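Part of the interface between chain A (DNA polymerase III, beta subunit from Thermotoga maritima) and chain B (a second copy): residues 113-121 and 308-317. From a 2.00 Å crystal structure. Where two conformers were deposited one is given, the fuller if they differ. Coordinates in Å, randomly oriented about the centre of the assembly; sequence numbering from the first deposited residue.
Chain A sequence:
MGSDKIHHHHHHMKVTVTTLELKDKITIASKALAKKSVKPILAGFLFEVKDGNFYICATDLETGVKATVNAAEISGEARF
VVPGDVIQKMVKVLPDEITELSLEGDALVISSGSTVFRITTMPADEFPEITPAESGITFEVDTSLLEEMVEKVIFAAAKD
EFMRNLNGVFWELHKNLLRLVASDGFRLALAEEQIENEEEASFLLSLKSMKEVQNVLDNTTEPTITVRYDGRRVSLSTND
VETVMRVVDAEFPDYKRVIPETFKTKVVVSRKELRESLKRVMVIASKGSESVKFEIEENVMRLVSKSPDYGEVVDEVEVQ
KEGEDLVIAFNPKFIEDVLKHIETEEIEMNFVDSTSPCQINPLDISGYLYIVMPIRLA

Chain A (113-121) GSTVFRITT
Chain B, residues 308-317: PDYGEVVDEV

Strand 115-120 of chain A and strand 311-317 of chain B pair as an antiparallel two-strand ladder across the interface. Their axes run at 176° and approach to 4.6 Å, the extended backbones mostly near phi/psi -120/130. Thr A115 lies opposite Asp B315, Phe A117 opposite Val B313 and Ile A119 opposite Gly B311 as non-hydrogen-bonded pairs, CA to CA 4.3-4.4 Å.

The intervening pairs carry the hydrogen bonds. Val A116 N donates to Val B314 O and Val B314 N to Val A116 O, both at 2.8 Å; Arg A118 N to Glu B312 O and Glu B312 N to Arg A118 O are both 2.9 Å. Glu B316 N to Ser A114 O (3.0 Å) and Thr A120 N to Tyr B310 O (3.2 Å) end the ladder.

The carboxylate of Asp B315 (chi1 t) comes nearer chain A; OD1 accepts from Ser A114 OG (chi1 p) at 2.8 Å and from Thr A115 OG1 (chi1 m) at 2.7 Å; both oxygens also have partners elsewhere in the structure. Thr A120 OG1, with chi1 at 28°, lies 3.0 Å from Asp B309 O and 2.9 Å from Tyr B310 O.

On the face shared with Asp B315, Val B313 (p) places CG2 over the ring of Phe A117 (m, chi2 -89°), 3.7 Å from its centroid. Gly B311, at phi/psi 149/-162, leaves room for Arg A118 O, 3.0 Å from its CA, where a CB would clash.

On the other face, Arg A118 (m, t, t) leans to the Val B314 (t) side and Glu B312 (m) the opposite way; Arg A118 NH1 lies 3.9 Å from Val B314 CG2. Glu B312 OE1 is 4.5 Å from Arg A118 NE but well out of the guanidinium plane: the charges are near, beyond a salt bridge.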

ATOM      1  N   GLY A 113     -19.332  24.122  -5.253  1.00 47.42           N
ATOM      2  CA  GLY A 113     -20.258  23.359  -6.042  1.00 48.49           C
ATOM      3  C   GLY A 113     -21.396  22.820  -5.222  1.00 47.86           C
ATOM      4  O   GLY A 113     -22.086  23.580  -4.562  1.00 48.15           O
ATOM      5  N   SER A 114     -21.545  21.494  -5.287  1.00 47.83           N
ATOM      6  CA  SER A 114     -22.536  20.702  -4.577  1.00 48.01           C
ATOM      7  C   SER A 114     -22.312  20.556  -3.051  1.00 47.52           C
ATOM      8  O   SER A 114     -23.222  20.141  -2.336  1.00 45.84           O
ATOM      9  CB  SER A 114     -22.530  19.251  -5.172  1.00 49.33           C
ATOM     10  OG  SER A 114     -21.249  18.574  -4.973  1.00 49.96           O
ATOM     11  N   THR A 115     -21.118  20.874  -2.580  1.00 47.40           N
ATOM     12  CA  THR A 115     -20.685  20.519  -1.225  1.00 47.86           C
ATOM     13  C   THR A 115     -20.575  21.744  -0.320  1.00 47.99           C
ATOM     14  O   THR A 115     -20.109  22.802  -0.758  1.00 46.00           O
ATOM     15  CB  THR A 115     -19.311  19.846  -1.299  0.50 47.81           C
ATOM     16  OG1 THR A 115     -19.294  18.962  -2.423  0.50 47.99           O
ATOM     17  CG2 THR A 115     -18.997  19.087  -0.025  0.50 45.82           C
ATOM     18  N   VAL A 116     -20.943  21.579   0.946  1.00 47.76           N
ATOM     19  CA  VAL A 116     -20.675  22.578   1.967  1.00 47.75           C
ATOM     20  C   VAL A 116     -20.165  21.824   3.224  1.00 46.91           C
ATOM     21  O   VAL A 116     -20.800  20.894   3.722  1.00 45.78           O
ATOM     22  CB  VAL A 116     -21.925  23.460   2.287  1.00 48.41           C
ATOM     23  CG1 VAL A 116     -21.581  24.545   3.326  1.00 49.53           C
ATOM     24  CG2 VAL A 116     -22.457  24.105   1.051  1.00 50.39           C
ATOM     25  N   PHE A 117     -18.952  22.191   3.615  1.00 47.70           N
ATOM     26  CA  PHE A 117     -18.307  21.786   4.844  1.00 47.24           C
ATOM     27  C   PHE A 117     -18.453  22.952   5.844  1.00 48.09           C
ATOM     28  O   PHE A 117     -18.326  24.108   5.461  1.00 46.79           O
ATOM     29  CB  PHE A 117     -16.837  21.490   4.617  1.00 47.01           C
ATOM     30  CG  PHE A 117     -16.542  20.154   3.945  1.00 47.67           C
ATOM     31  CD1 PHE A 117     -16.362  19.001   4.688  1.00 48.09           C
ATOM     32  CD2 PHE A 117     -16.364  20.083   2.549  1.00 51.58           C
ATOM     33  CE1 PHE A 117     -16.056  17.785   4.087  1.00 49.75           C
ATOM     34  CE2 PHE A 117     -16.046  18.863   1.936  1.00 49.08           C
ATOM     35  CZ  PHE A 117     -15.876  17.724   2.701  1.00 50.20           C
ATOM     36  N   ARG A 118     -18.746  22.624   7.110  1.00 48.04           N
ATOM     37  CA  ARG A 118     -18.768  23.589   8.193  1.00 49.81           C
ATOM     38  C   ARG A 118     -17.805  23.054   9.248  1.00 49.72           C
ATOM     39  O   ARG A 118     -18.006  21.992   9.785  1.00 47.96           O
ATOM     40  CB  ARG A 118     -20.162  23.722   8.761  1.00 50.80           C
ATOM     41  CG  ARG A 118     -21.083  24.432   7.849  1.00 53.59           C
ATOM     42  CD  ARG A 118     -22.464  24.491   8.485  0.65 56.97           C
ATOM     43  NE  ARG A 118     -23.587  24.580   7.565  0.65 58.23           N
ATOM     44  CZ  ARG A 118     -23.899  23.684   6.620  0.65 61.09           C
ATOM     45  NH1 ARG A 118     -23.131  22.614   6.349  0.65 62.93           N
ATOM     46  NH2 ARG A 118     -24.992  23.883   5.901  0.65 61.61           N
ATOM     47  N   ILE A 119     -16.668  23.734   9.417  1.00 50.22           N
ATOM     48  CA  ILE A 119     -15.580  23.216  10.247  1.00 49.84           C
ATOM     49  C   ILE A 119     -15.423  24.144  11.455  1.00 49.75           C
ATOM     50  O   ILE A 119     -15.258  25.332  11.302  1.00 49.71           O
ATOM     51  CB  ILE A 119     -14.256  23.149   9.426  1.00 49.87           C
ATOM     52  CG1 ILE A 119     -14.454  22.361   8.113  1.00 51.58           C
ATOM     53  CG2 ILE A 119     -13.154  22.532  10.213  1.00 52.14           C
ATOM     54  CD1 ILE A 119     -14.829  20.897   8.308  1.00 52.03           C
ATOM     55  N   THR A 120     -15.514  23.593  12.657  1.00 49.22           N
ATOM     56  CA  THR A 120     -15.336  24.356  13.887  1.00 49.14           C
ATOM     57  C   THR A 120     -13.886  24.984  13.969  1.00 48.84           C
ATOM     58  O   THR A 120     -12.849  24.382  13.617  1.00 48.09           O
ATOM     59  CB  THR A 120     -15.826  23.435  15.063  0.50 49.47           C
ATOM     60  OG1 THR A 120     -15.643  22.049  14.708  0.50 49.11           O
ATOM     61  CG2 THR A 120     -17.309  23.583  15.243  0.50 47.71           C
ATOM     62  N   THR A 121     -13.846  26.272  14.251  1.00 48.57           N
ATOM     63  CA  THR A 121     -12.557  26.954  14.327  1.00 49.15           C
ATOM     64  C   THR A 121     -12.021  26.910  15.742  1.00 50.13           C
ATOM     65  O   THR A 121     -12.804  26.780  16.692  1.00 47.92           O
ATOM     66  CB  THR A 121     -12.689  28.431  13.885  1.00 49.14           C
ATOM     67  OG1 THR A 121     -13.570  29.118  14.790  1.00 47.98           O
ATOM     68  CG2 THR A 121     -13.242  28.487  12.495  1.00 48.38           C
TER
ATOM     69  N   PRO B 308     -19.448  15.860  16.124  1.00 49.52           N
ATOM     70  CA  PRO B 308     -19.610  16.845  17.172  1.00 50.50           C
ATOM     71  C   PRO B 308     -18.451  17.838  17.163  1.00 51.97           C
ATOM     72  O   PRO B 308     -18.615  19.049  17.273  1.00 53.27           O
ATOM     73  CB  PRO B 308     -19.580  16.014  18.493  1.00 50.12           C
ATOM     74  CG  PRO B 308     -19.966  14.634  18.094  1.00 50.62           C
ATOM     75  CD  PRO B 308     -19.569  14.471  16.626  1.00 49.91           C
ATOM     76  N   ASP B 309     -17.225  17.304  17.039  1.00 53.45           N
ATOM     77  CA  ASP B 309     -16.033  18.116  17.439  1.00 54.21           C
ATOM     78  C   ASP B 309     -15.358  18.738  16.238  1.00 52.97           C
ATOM     79  O   ASP B 309     -14.657  19.721  16.371  1.00 53.05           O
ATOM     80  CB  ASP B 309     -15.047  17.272  18.261  1.00 55.88           C
ATOM     81  CG  ASP B 309     -15.586  16.939  19.598  1.00 61.46           C
ATOM     82  OD1 ASP B 309     -15.739  17.982  20.463  1.00 70.19           O
ATOM     83  OD2 ASP B 309     -15.840  15.725  19.856  1.00 72.84           O
ATOM     84  N   TYR B 310     -15.586  18.187  15.061  1.00 51.74           N
ATOM     85  CA  TYR B 310     -14.881  18.663  13.892  1.00 51.33           C
ATOM     86  C   TYR B 310     -15.735  19.478  12.925  1.00 49.55           C
ATOM     87  O   TYR B 310     -15.242  20.456  12.319  1.00 47.88           O
ATOM     88  CB  TYR B 310     -14.239  17.490  13.180  1.00 52.33           C
ATOM     89  CG  TYR B 310     -13.038  16.981  13.906  1.00 51.53           C
ATOM     90  CD1 TYR B 310     -11.801  17.568  13.729  1.00 52.41           C
ATOM     91  CD2 TYR B 310     -13.149  15.900  14.784  1.00 55.67           C
ATOM     92  CE1 TYR B 310     -10.680  17.087  14.397  1.00 53.58           C
ATOM     93  CE2 TYR B 310     -12.052  15.404  15.468  1.00 54.41           C
ATOM     94  CZ  TYR B 310     -10.816  15.989  15.269  1.00 54.76           C
ATOM     95  OH  TYR B 310      -9.741  15.487  15.965  1.00 54.65           O
ATOM     96  N   GLY B 311     -17.004  19.112  12.775  1.00 46.65           N
ATOM     97  CA  GLY B 311     -17.852  19.824  11.841  1.00 46.28           C
ATOM     98  C   GLY B 311     -18.915  18.966  11.231  1.00 45.96           C
ATOM     99  O   GLY B 311     -19.266  17.913  11.812  1.00 45.19           O
ATOM    100  N   GLU B 312     -19.445  19.469  10.113  1.00 44.96           N
ATOM    101  CA  GLU B 312     -20.545  18.899   9.335  1.00 45.29           C
ATOM    102  C   GLU B 312     -20.181  19.019   7.839  1.00 43.48           C
ATOM    103  O   GLU B 312     -19.362  19.856   7.458  1.00 41.80           O
ATOM    104  CB  GLU B 312     -21.849  19.680   9.575  1.00 46.01           C
ATOM    105  CG  GLU B 312     -22.425  19.521  11.000  1.00 51.87           C
ATOM    106  CD  GLU B 312     -22.576  20.850  11.734  1.00 56.41           C
ATOM    107  OE1 GLU B 312     -23.058  21.830  11.109  1.00 64.12           O
ATOM    108  OE2 GLU B 312     -22.198  20.919  12.920  1.00 60.63           O
ATOM    109  N   VAL B 313     -20.768  18.147   7.042  1.00 42.55           N
ATOM    110  CA  VAL B 313     -20.732  18.225   5.594  1.00 42.62           C
ATOM    111  C   VAL B 313     -22.123  17.912   5.067  1.00 43.39           C
ATOM    112  O   VAL B 313     -22.814  17.041   5.587  1.00 43.02           O
ATOM    113  CB  VAL B 313     -19.695  17.264   4.949  1.00 42.01           C
ATOM    114  CG1 VAL B 313     -19.988  15.812   5.300  1.00 40.83           C
ATOM    115  CG2 VAL B 313     -19.624  17.472   3.433  1.00 39.71           C
ATOM    116  N   VAL B 314     -22.516  18.646   4.038  1.00 44.63           N
ATOM    117  CA  VAL B 314     -23.716  18.372   3.277  1.00 46.49           C
ATOM    118  C   VAL B 314     -23.297  18.393   1.829  1.00 46.62           C
ATOM    119  O   VAL B 314     -22.607  19.319   1.383  1.00 46.62           O
ATOM    120  CB  VAL B 314     -24.799  19.438   3.509  1.00 47.54           C
ATOM    121  CG1 VAL B 314     -26.029  19.139   2.619  1.00 49.44           C
ATOM    122  CG2 VAL B 314     -25.132  19.513   4.985  1.00 50.30           C
ATOM    123  N   ASP B 315     -23.626  17.333   1.127  1.00 46.92           N
ATOM    124  CA  ASP B 315     -23.374  17.234  -0.304  1.00 48.52           C
ATOM    125  C   ASP B 315     -24.673  16.913  -1.054  1.00 49.21           C
ATOM    126  O   ASP B 315     -25.352  15.967  -0.736  1.00 49.35           O
ATOM    127  CB  ASP B 315     -22.358  16.138  -0.620  1.00 48.00           C
ATOM    128  CG  ASP B 315     -21.822  16.260  -2.033  1.00 51.22           C
ATOM    129  OD1 ASP B 315     -21.482  17.383  -2.457  1.00 55.11           O
ATOM    130  OD2 ASP B 315     -21.773  15.266  -2.751  1.00 52.72           O
ATOM    131  N   GLU B 316     -24.969  17.673  -2.087  1.00 49.99           N
ATOM    132  CA  GLU B 316     -26.227  17.515  -2.809  1.00 50.75           C
ATOM    133  C   GLU B 316     -25.976  16.966  -4.192  1.00 50.72           C
ATOM    134  O   GLU B 316     -25.219  17.564  -4.933  1.00 50.64           O
ATOM    135  CB  GLU B 316     -26.890  18.868  -2.913  1.00 51.70           C
ATOM    136  CG  GLU B 316     -28.230  18.838  -3.638  1.00 56.73           C
ATOM    137  CD  GLU B 316     -29.011  20.114  -3.409  1.00 61.21           C
ATOM    138  OE1 GLU B 316     -29.489  20.315  -2.282  1.00 61.47           O
ATOM    139  OE2 GLU B 316     -29.129  20.904  -4.371  1.00 67.15           O
ATOM    140  N   VAL B 317     -26.585  15.828  -4.539  1.00 49.51           N
ATOM    141  CA  VAL B 317     -26.362  15.220  -5.852  1.00 50.00           C
ATOM    142  C   VAL B 317     -27.648  15.043  -6.627  1.00 48.40           C
ATOM    143  O   VAL B 317     -28.700  14.775  -6.032  1.00 47.13           O
ATOM    144  CB  VAL B 317     -25.591  13.892  -5.781  1.00 51.35           C
ATOM    145  CG1 VAL B 317     -24.305  14.097  -4.990  1.00 54.69           C
ATOM    146  CG2 VAL B 317     -26.380  12.782  -5.192  1.00 52.73           C
TER